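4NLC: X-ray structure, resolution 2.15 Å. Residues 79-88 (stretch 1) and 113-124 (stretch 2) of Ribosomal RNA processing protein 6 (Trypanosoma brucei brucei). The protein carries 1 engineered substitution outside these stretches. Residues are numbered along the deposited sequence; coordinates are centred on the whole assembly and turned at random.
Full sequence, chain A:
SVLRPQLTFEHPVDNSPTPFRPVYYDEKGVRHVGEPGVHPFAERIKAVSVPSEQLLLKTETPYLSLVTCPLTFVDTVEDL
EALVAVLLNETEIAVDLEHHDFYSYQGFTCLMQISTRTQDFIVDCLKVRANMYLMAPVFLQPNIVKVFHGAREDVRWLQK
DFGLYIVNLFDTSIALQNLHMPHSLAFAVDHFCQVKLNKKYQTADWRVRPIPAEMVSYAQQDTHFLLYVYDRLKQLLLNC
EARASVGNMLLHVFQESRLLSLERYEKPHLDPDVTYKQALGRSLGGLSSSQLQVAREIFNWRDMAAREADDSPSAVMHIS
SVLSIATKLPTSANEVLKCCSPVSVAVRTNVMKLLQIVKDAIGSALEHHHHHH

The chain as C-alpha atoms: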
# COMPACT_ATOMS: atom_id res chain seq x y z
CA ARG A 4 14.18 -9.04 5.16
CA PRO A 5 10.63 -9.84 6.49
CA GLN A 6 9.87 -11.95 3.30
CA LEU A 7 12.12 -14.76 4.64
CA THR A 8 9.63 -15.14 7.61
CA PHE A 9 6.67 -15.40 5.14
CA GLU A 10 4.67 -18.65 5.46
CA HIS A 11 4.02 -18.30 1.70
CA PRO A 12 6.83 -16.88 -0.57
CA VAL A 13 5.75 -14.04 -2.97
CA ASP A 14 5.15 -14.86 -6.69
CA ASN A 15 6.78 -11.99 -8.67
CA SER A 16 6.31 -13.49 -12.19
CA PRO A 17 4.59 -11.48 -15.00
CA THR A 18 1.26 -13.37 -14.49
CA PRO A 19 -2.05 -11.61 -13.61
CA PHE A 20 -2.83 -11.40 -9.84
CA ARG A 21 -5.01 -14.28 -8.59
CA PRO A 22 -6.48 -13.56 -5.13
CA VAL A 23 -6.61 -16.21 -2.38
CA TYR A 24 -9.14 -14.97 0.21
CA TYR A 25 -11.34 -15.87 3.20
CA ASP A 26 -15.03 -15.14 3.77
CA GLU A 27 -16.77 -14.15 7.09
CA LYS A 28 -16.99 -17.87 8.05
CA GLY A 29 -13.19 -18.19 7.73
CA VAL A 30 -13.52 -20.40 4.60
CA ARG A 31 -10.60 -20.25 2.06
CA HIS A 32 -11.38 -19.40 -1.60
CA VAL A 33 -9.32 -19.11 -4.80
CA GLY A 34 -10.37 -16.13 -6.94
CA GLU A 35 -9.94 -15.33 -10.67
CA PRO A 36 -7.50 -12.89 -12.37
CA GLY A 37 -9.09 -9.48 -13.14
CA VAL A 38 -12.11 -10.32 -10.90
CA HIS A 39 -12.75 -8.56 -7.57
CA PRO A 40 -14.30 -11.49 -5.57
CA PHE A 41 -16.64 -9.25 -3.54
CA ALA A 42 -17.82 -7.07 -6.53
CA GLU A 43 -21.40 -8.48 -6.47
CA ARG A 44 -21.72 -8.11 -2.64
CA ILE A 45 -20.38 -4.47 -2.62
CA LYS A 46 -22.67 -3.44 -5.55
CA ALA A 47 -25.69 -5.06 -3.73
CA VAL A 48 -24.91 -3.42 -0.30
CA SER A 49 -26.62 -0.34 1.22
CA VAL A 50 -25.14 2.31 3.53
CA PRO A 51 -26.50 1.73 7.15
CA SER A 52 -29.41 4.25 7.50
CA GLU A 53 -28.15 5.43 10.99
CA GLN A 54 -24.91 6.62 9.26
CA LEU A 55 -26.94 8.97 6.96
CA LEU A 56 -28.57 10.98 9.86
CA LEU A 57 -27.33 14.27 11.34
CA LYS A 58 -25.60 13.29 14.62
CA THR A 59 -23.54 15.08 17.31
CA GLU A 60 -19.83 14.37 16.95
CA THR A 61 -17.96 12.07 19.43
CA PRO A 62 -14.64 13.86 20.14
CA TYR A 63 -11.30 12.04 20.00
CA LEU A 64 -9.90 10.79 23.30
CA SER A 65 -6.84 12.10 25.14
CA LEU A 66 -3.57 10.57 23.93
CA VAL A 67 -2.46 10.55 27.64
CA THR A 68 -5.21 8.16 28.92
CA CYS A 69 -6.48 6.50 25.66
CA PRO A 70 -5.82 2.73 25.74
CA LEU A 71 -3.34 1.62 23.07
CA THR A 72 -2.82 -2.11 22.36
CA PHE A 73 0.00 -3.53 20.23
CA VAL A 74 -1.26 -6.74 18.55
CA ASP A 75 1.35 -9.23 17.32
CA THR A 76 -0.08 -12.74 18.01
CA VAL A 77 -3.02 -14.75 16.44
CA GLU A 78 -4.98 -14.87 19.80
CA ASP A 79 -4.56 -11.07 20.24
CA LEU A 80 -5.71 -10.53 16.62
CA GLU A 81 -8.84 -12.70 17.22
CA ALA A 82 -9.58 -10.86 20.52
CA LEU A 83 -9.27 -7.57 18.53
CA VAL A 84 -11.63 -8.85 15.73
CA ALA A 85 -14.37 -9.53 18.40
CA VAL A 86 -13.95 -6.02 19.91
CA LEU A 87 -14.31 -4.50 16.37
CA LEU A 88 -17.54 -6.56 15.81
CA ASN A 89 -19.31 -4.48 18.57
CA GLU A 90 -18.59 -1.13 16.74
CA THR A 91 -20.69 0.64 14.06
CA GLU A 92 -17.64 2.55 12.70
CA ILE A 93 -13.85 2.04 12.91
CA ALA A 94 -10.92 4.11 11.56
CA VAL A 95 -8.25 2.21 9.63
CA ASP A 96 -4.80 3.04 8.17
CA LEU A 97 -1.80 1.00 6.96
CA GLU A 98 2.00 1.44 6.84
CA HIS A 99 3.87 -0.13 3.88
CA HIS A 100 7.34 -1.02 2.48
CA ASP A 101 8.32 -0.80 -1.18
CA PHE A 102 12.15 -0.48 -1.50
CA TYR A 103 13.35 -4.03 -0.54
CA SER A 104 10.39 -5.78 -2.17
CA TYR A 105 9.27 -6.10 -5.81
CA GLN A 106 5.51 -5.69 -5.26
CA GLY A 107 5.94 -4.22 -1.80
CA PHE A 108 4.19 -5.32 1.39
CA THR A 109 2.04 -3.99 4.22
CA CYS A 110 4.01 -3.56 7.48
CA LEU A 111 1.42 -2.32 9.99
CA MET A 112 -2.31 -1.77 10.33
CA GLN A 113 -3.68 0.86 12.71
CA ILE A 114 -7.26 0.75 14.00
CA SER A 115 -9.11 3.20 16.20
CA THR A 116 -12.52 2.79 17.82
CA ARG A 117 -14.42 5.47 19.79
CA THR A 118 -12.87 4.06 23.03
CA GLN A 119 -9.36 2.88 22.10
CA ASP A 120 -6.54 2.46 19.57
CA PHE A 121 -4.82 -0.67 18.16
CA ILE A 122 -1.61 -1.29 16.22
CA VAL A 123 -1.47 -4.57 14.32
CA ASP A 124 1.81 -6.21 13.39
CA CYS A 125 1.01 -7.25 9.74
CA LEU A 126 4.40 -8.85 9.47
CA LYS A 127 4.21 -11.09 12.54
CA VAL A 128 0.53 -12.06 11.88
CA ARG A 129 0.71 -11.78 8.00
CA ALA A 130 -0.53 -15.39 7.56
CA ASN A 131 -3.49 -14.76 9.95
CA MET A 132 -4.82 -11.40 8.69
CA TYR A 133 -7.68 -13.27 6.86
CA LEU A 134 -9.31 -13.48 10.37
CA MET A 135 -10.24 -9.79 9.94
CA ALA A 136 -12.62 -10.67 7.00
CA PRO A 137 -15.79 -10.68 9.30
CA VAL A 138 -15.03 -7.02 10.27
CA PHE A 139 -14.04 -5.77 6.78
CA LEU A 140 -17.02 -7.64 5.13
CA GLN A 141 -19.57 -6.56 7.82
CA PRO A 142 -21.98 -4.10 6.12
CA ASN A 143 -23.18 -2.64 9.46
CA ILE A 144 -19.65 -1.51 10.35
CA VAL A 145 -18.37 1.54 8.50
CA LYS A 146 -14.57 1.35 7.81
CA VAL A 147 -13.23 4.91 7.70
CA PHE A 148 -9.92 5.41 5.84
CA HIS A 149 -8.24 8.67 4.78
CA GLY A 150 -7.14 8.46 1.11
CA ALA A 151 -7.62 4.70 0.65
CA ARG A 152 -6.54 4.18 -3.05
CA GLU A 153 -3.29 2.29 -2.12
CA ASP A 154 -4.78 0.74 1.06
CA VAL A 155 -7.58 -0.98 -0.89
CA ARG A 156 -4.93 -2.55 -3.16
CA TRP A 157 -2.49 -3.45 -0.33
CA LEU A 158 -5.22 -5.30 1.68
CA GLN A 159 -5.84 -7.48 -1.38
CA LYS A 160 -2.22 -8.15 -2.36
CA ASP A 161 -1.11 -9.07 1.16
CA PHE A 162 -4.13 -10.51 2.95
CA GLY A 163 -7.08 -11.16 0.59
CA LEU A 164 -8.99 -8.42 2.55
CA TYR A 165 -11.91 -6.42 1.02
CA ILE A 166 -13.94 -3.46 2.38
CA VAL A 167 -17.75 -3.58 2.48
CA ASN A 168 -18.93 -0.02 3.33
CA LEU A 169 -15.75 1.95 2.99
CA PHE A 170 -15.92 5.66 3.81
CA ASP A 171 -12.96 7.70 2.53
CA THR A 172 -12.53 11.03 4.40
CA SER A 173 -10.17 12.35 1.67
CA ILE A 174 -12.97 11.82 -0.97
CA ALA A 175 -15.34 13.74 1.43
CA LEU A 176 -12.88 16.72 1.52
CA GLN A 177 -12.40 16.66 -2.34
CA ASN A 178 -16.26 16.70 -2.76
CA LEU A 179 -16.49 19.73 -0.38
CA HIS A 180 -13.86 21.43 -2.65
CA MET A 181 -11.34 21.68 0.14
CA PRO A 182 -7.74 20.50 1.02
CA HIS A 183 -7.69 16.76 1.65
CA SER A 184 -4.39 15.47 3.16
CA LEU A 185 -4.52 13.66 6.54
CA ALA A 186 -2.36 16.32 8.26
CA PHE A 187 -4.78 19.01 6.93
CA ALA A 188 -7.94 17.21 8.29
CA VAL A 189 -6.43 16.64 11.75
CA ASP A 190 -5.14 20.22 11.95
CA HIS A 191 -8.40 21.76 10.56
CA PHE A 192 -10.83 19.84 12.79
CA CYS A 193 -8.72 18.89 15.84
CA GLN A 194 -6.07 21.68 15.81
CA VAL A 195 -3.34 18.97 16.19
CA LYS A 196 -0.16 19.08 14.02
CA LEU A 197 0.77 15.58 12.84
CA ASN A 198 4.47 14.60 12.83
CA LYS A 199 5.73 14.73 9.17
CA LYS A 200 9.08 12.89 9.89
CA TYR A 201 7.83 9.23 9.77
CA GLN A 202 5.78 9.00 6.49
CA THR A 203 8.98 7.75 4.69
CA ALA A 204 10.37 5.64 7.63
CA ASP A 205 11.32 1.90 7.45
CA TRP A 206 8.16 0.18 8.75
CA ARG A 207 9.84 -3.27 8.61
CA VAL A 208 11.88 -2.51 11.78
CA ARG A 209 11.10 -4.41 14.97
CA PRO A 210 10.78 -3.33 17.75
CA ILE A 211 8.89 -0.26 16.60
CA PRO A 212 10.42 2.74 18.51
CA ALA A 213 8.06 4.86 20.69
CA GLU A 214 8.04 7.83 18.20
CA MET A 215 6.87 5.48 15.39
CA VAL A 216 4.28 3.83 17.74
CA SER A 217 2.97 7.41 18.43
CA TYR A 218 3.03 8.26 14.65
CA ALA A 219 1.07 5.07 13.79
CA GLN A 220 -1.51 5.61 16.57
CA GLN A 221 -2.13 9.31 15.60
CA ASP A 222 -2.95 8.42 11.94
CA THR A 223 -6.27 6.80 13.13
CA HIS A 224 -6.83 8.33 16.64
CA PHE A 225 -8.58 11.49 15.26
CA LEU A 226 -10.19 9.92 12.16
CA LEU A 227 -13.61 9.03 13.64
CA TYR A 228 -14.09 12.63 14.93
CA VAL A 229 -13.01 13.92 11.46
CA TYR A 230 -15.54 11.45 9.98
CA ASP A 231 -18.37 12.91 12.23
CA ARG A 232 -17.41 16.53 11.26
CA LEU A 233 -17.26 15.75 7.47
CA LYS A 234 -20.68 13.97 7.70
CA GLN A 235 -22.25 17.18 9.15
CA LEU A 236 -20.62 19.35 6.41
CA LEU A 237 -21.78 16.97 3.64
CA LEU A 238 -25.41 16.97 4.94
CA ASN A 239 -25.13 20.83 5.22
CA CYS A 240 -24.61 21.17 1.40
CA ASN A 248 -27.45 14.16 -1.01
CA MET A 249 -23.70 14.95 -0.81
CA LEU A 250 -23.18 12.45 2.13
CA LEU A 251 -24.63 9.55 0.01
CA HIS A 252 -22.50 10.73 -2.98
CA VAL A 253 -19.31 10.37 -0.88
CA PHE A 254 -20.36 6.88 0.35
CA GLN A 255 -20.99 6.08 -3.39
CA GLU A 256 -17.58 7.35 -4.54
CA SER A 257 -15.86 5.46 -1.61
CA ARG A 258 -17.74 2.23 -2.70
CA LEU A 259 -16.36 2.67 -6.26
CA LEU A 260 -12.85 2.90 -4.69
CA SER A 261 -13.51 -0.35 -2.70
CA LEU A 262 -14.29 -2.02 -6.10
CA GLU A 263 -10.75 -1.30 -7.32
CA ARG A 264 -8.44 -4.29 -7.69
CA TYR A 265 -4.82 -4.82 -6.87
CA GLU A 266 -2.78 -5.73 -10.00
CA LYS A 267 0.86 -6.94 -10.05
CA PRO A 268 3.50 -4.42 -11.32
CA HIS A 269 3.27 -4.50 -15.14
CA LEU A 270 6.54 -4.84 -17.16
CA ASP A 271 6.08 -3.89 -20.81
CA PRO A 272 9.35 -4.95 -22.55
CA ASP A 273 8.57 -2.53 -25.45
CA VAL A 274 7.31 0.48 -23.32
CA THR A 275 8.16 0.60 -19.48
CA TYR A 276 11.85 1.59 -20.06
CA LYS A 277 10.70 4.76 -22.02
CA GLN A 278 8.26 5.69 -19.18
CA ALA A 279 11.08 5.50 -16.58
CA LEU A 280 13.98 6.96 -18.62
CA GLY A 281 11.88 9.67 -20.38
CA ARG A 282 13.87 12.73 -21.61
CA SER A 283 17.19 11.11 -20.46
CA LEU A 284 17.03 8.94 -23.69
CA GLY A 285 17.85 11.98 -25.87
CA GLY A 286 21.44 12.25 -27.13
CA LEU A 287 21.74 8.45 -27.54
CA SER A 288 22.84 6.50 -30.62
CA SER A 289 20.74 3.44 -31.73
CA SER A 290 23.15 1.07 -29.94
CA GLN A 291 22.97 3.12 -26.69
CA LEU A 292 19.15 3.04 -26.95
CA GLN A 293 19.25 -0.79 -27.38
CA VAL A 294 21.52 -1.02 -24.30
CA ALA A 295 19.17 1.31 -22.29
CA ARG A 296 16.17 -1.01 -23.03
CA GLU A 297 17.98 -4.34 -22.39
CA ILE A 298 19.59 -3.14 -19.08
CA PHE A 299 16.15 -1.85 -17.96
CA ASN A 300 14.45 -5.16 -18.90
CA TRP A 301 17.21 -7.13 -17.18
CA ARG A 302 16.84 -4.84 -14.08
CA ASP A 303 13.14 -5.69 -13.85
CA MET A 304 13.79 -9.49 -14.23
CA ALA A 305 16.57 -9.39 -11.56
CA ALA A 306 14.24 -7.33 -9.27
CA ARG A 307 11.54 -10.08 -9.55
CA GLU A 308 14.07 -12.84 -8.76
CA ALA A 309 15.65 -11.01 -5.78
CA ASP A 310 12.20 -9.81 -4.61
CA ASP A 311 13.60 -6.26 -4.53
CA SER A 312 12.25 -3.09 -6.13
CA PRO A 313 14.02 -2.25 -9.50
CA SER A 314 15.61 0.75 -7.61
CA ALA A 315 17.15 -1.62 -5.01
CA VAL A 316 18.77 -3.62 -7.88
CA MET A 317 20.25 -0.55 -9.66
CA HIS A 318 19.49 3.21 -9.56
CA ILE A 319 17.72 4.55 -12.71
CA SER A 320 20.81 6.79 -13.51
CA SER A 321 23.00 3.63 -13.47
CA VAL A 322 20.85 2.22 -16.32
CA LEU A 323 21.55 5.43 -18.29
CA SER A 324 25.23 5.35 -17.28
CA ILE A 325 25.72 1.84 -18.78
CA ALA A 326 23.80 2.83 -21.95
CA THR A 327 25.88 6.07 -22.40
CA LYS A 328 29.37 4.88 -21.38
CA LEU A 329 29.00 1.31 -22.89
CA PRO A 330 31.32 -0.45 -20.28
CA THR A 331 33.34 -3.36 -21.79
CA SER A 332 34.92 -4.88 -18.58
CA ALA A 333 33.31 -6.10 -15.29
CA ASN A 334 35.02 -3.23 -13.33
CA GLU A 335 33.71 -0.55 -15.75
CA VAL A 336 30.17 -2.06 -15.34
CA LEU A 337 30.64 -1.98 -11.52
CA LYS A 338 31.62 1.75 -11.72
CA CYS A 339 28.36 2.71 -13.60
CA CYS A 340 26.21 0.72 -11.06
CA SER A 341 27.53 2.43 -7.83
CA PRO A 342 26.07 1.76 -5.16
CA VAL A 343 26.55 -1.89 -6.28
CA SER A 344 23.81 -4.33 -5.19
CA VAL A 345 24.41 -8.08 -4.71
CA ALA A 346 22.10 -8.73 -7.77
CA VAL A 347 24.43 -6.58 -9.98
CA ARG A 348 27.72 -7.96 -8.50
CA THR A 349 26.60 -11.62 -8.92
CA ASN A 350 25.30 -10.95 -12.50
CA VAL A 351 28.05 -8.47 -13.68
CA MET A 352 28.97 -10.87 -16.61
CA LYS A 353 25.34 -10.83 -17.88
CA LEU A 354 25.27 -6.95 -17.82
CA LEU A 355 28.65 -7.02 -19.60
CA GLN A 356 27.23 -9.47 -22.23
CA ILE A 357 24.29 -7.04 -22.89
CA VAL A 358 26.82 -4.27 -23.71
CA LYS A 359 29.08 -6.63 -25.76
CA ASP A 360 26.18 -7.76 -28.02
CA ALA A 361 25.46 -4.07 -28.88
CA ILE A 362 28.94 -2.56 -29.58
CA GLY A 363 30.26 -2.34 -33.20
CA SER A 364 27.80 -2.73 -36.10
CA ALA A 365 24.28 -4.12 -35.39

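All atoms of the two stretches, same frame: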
# COMPACT_ATOMS: atom_id res chain seq x y z
N ASP A 79 -4.34 -12.51 20.04
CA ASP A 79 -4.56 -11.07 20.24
C ASP A 79 -5.27 -10.44 19.05
O ASP A 79 -6.05 -9.51 19.24
CB ASP A 79 -3.28 -10.35 20.61
CG ASP A 79 -2.88 -10.66 22.05
OD1 ASP A 79 -3.79 -10.79 22.90
OD2 ASP A 79 -1.67 -10.84 22.30
N LEU A 80 -5.04 -10.97 17.84
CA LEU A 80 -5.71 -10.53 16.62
C LEU A 80 -7.19 -10.93 16.66
O LEU A 80 -8.06 -10.12 16.31
CB LEU A 80 -5.00 -11.11 15.37
CG LEU A 80 -5.57 -10.71 14.01
CD1 LEU A 80 -5.59 -9.18 13.84
CD2 LEU A 80 -4.80 -11.39 12.87
N GLU A 81 -7.48 -12.17 17.08
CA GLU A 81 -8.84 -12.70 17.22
C GLU A 81 -9.60 -11.92 18.28
O GLU A 81 -10.76 -11.58 18.05
CB GLU A 81 -8.81 -14.20 17.59
CG GLU A 81 -8.27 -15.06 16.46
CD GLU A 81 -8.13 -16.53 16.78
OE1 GLU A 81 -7.53 -16.86 17.83
OE2 GLU A 81 -8.59 -17.35 15.96
N ALA A 82 -8.96 -11.65 19.45
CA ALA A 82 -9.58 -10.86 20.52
C ALA A 82 -9.94 -9.46 19.96
O ALA A 82 -11.03 -8.95 20.24
CB ALA A 82 -8.63 -10.72 21.72
N LEU A 83 -9.04 -8.88 19.15
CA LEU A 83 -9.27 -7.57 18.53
C LEU A 83 -10.48 -7.61 17.54
O LEU A 83 -11.34 -6.75 17.59
CB LEU A 83 -7.98 -7.07 17.84
CG LEU A 83 -8.17 -5.96 16.78
CD1 LEU A 83 -8.70 -4.65 17.39
CD2 LEU A 83 -6.92 -5.73 16.01
N VAL A 84 -10.55 -8.64 16.70
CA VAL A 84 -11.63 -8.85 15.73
C VAL A 84 -13.01 -8.87 16.46
O VAL A 84 -13.95 -8.27 15.95
CB VAL A 84 -11.34 -10.08 14.82
CG1 VAL A 84 -12.59 -10.56 14.06
CG2 VAL A 84 -10.21 -9.77 13.84
N ALA A 85 -13.10 -9.47 17.65
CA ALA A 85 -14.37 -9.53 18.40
C ALA A 85 -14.73 -8.17 18.99
O ALA A 85 -15.91 -7.85 19.05
CB ALA A 85 -14.35 -10.61 19.47
N VAL A 86 -13.73 -7.38 19.40
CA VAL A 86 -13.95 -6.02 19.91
C VAL A 86 -14.54 -5.18 18.73
O VAL A 86 -15.58 -4.54 18.89
CB VAL A 86 -12.64 -5.38 20.46
CG1 VAL A 86 -12.74 -3.86 20.53
CG2 VAL A 86 -12.27 -5.96 21.82
N LEU A 87 -13.89 -5.23 17.55
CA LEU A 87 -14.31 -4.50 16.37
C LEU A 87 -15.74 -4.83 15.92
O LEU A 87 -16.43 -3.95 15.39
CB LEU A 87 -13.32 -4.69 15.24
CG LEU A 87 -11.86 -4.25 15.46
CD1 LEU A 87 -11.09 -4.41 14.19
CD2 LEU A 87 -11.73 -2.81 16.00
N LEU A 88 -16.19 -6.09 16.16
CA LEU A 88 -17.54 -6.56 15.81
C LEU A 88 -18.65 -5.89 16.63
O LEU A 88 -19.80 -5.99 16.24
CB LEU A 88 -17.67 -8.09 15.86
CG LEU A 88 -16.90 -8.93 14.80
CD1 LEU A 88 -16.88 -10.43 15.19
CD2 LEU A 88 -17.44 -8.74 13.38
N GLN A 113 -3.29 0.11 11.53
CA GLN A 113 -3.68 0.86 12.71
C GLN A 113 -5.20 0.89 12.69
O GLN A 113 -5.82 1.03 11.62
CB GLN A 113 -3.08 2.29 12.70
CG GLN A 113 -1.55 2.34 12.67
CD GLN A 113 -1.04 2.65 11.30
OE1 GLN A 113 -0.96 3.80 10.88
NE2 GLN A 113 -0.72 1.63 10.55
N ILE A 114 -5.80 0.72 13.86
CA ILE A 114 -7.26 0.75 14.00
C ILE A 114 -7.63 1.56 15.21
O ILE A 114 -7.14 1.28 16.30
CB ILE A 114 -7.91 -0.68 14.08
CG1 ILE A 114 -7.64 -1.53 12.81
CG2 ILE A 114 -9.42 -0.58 14.32
CD1 ILE A 114 -7.19 -2.94 13.11
N SER A 115 -8.57 2.50 15.05
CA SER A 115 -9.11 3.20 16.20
C SER A 115 -10.60 2.98 16.28
O SER A 115 -11.29 2.98 15.25
CB SER A 115 -8.83 4.71 16.13
OG SER A 115 -7.47 5.06 16.33
N THR A 116 -11.10 2.85 17.51
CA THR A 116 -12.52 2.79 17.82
C THR A 116 -12.78 4.05 18.62
O THR A 116 -11.84 4.76 18.97
CB THR A 116 -12.94 1.49 18.60
OG1 THR A 116 -12.54 1.55 19.96
CG2 THR A 116 -12.45 0.21 17.95
N ARG A 117 -14.05 4.32 18.96
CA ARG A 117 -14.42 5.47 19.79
C ARG A 117 -13.77 5.41 21.18
O ARG A 117 -13.67 6.44 21.83
CB ARG A 117 -15.96 5.55 19.96
CG ARG A 117 -16.74 5.70 18.65
CD ARG A 117 -16.33 6.94 17.86
NE ARG A 117 -17.23 7.08 16.72
CZ ARG A 117 -17.43 8.20 16.04
NH1 ARG A 117 -16.74 9.29 16.32
NH2 ARG A 117 -18.32 8.23 15.06
N THR A 118 -13.37 4.22 21.65
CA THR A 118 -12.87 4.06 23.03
C THR A 118 -11.39 3.69 23.16
O THR A 118 -10.85 3.73 24.27
CB THR A 118 -13.75 3.04 23.79
OG1 THR A 118 -13.97 1.86 22.98
CG2 THR A 118 -15.06 3.63 24.24
N GLN A 119 -10.75 3.30 22.05
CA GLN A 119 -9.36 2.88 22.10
C GLN A 119 -8.71 2.74 20.73
O GLN A 119 -9.39 2.73 19.70
CB GLN A 119 -9.24 1.55 22.88
CG GLN A 119 -10.00 0.41 22.25
CD GLN A 119 -9.99 -0.82 23.11
OE1 GLN A 119 -11.02 -1.46 23.32
NE2 GLN A 119 -8.81 -1.22 23.57
N ASP A 120 -7.37 2.60 20.75
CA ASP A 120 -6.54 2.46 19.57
C ASP A 120 -5.84 1.10 19.57
O ASP A 120 -5.57 0.54 20.63
CB ASP A 120 -5.48 3.59 19.55
CG ASP A 120 -6.04 5.00 19.49
OD1 ASP A 120 -7.14 5.18 18.91
OD2 ASP A 120 -5.38 5.92 19.99
N PHE A 121 -5.52 0.59 18.37
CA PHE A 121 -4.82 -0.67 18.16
C PHE A 121 -3.78 -0.50 17.08
O PHE A 121 -3.96 0.31 16.16
CB PHE A 121 -5.80 -1.78 17.75
CG PHE A 121 -6.85 -2.10 18.79
CD1 PHE A 121 -6.58 -2.99 19.83
CD2 PHE A 121 -8.11 -1.50 18.73
CE1 PHE A 121 -7.56 -3.29 20.79
CE2 PHE A 121 -9.09 -1.81 19.68
CZ PHE A 121 -8.81 -2.72 20.69
N ILE A 122 -2.68 -1.22 17.21
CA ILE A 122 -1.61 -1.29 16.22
C ILE A 122 -1.38 -2.75 15.98
O ILE A 122 -1.11 -3.48 16.93
CB ILE A 122 -0.30 -0.52 16.57
CG1 ILE A 122 -0.54 1.00 16.53
CG2 ILE A 122 0.85 -0.91 15.63
CD1 ILE A 122 0.55 1.84 17.23
N VAL A 123 -1.60 -3.19 14.72
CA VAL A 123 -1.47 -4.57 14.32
C VAL A 123 -0.17 -4.84 13.58
O VAL A 123 0.10 -4.25 12.55
CB VAL A 123 -2.72 -5.11 13.54
CG1 VAL A 123 -2.58 -6.60 13.23
CG2 VAL A 123 -3.98 -4.86 14.36
N ASP A 124 0.60 -5.82 14.07
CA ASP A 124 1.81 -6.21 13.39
C ASP A 124 1.53 -7.21 12.26
O ASP A 124 1.57 -8.42 12.46
CB ASP A 124 2.88 -6.70 14.38
CG ASP A 124 4.24 -6.92 13.74
OD1 ASP A 124 4.29 -7.08 12.50
OD2 ASP A 124 5.23 -6.97 14.48

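Leu83 lies at the centre of the contact. It sits on the helix with its CA-to-CB bond directed toward the strands, and it loses more area to the other stretch than any other residue here. Its chi1 is t and its chi2 p, which sends its two methyls to different partners. Leu83 CD1 settles over one face of the Phe121 ring. Leu83 CD1 lies 3.4 Å from the centroid of the Phe121 ring and 9° off the ring normal, a CH-pi contact; Leu83 CD1 is also 3.4 Å from Phe121 CG. CD2 turns to the aliphatic side chains, with Leu83 CD2 3.5 Å from Val123 CG2 and 4.0 Å from Ile114 CD1. A branched leucine suits this place because it can meet a flat ring and two beta-branched residues at once.

Leu80 and Leu87 extend the apolar surface about one helical turn before and after Leu83. Both have CA-to-CB bonds that point sideways, but the ends of the side chains come nearer to the strands. Leu80 CD1 reaches Val123 CG1 at 4.0 Å. Leu87 CD2 lies 3.6 Å from Ile114 CG2 and 3.7 Å from Thr116 CG2, so the threonine offers its methyl to the helix.

The strands are arranged to receive these leucines. Phe121 N donates to Ile114 O at 2.7 Å, and Ile114 N donates to Phe121 O at 3.0 Å. This pairing sets the two residues side by side, and both point toward the helix, as does Val123. Ser115 and Ile122 point away, in the alternation expected of strands. On that other side Ser115 OG donates to Asp120 OD1 at 2.6 Å.

Val86 lies at the margin and is partly exposed. Val86 CG1 is 4.1 Å from Phe121 CZ, approaching the ring obliquely. Val86 CG1 is also 4.1 Å from Gln119 OE1, where the apolar contact gives way to a polar edge. The long side chain of Gln119 suits this border: its methylenes carry the amide toward the helix, to the edge of Val86.

Thr116 bonds within the turn that leads to Gln119. Thr116 OG1 accepts a hydrogen bond from Thr118 N at 3.3 Å and a weak one from Gln119 N, also at 3.3 Å. Thr116 N donates to Gln119 O at 2.8 Å. The hydroxyl thus serves the turn while the methyl faces Leu87.

No hydrogen bond crosses between the stretches. The contact covers 346 Å², both sides summed, and is held mainly by apolar packing. Leu80, Leu83, Leu87, Ile114, Phe121 and Val123 are all buried.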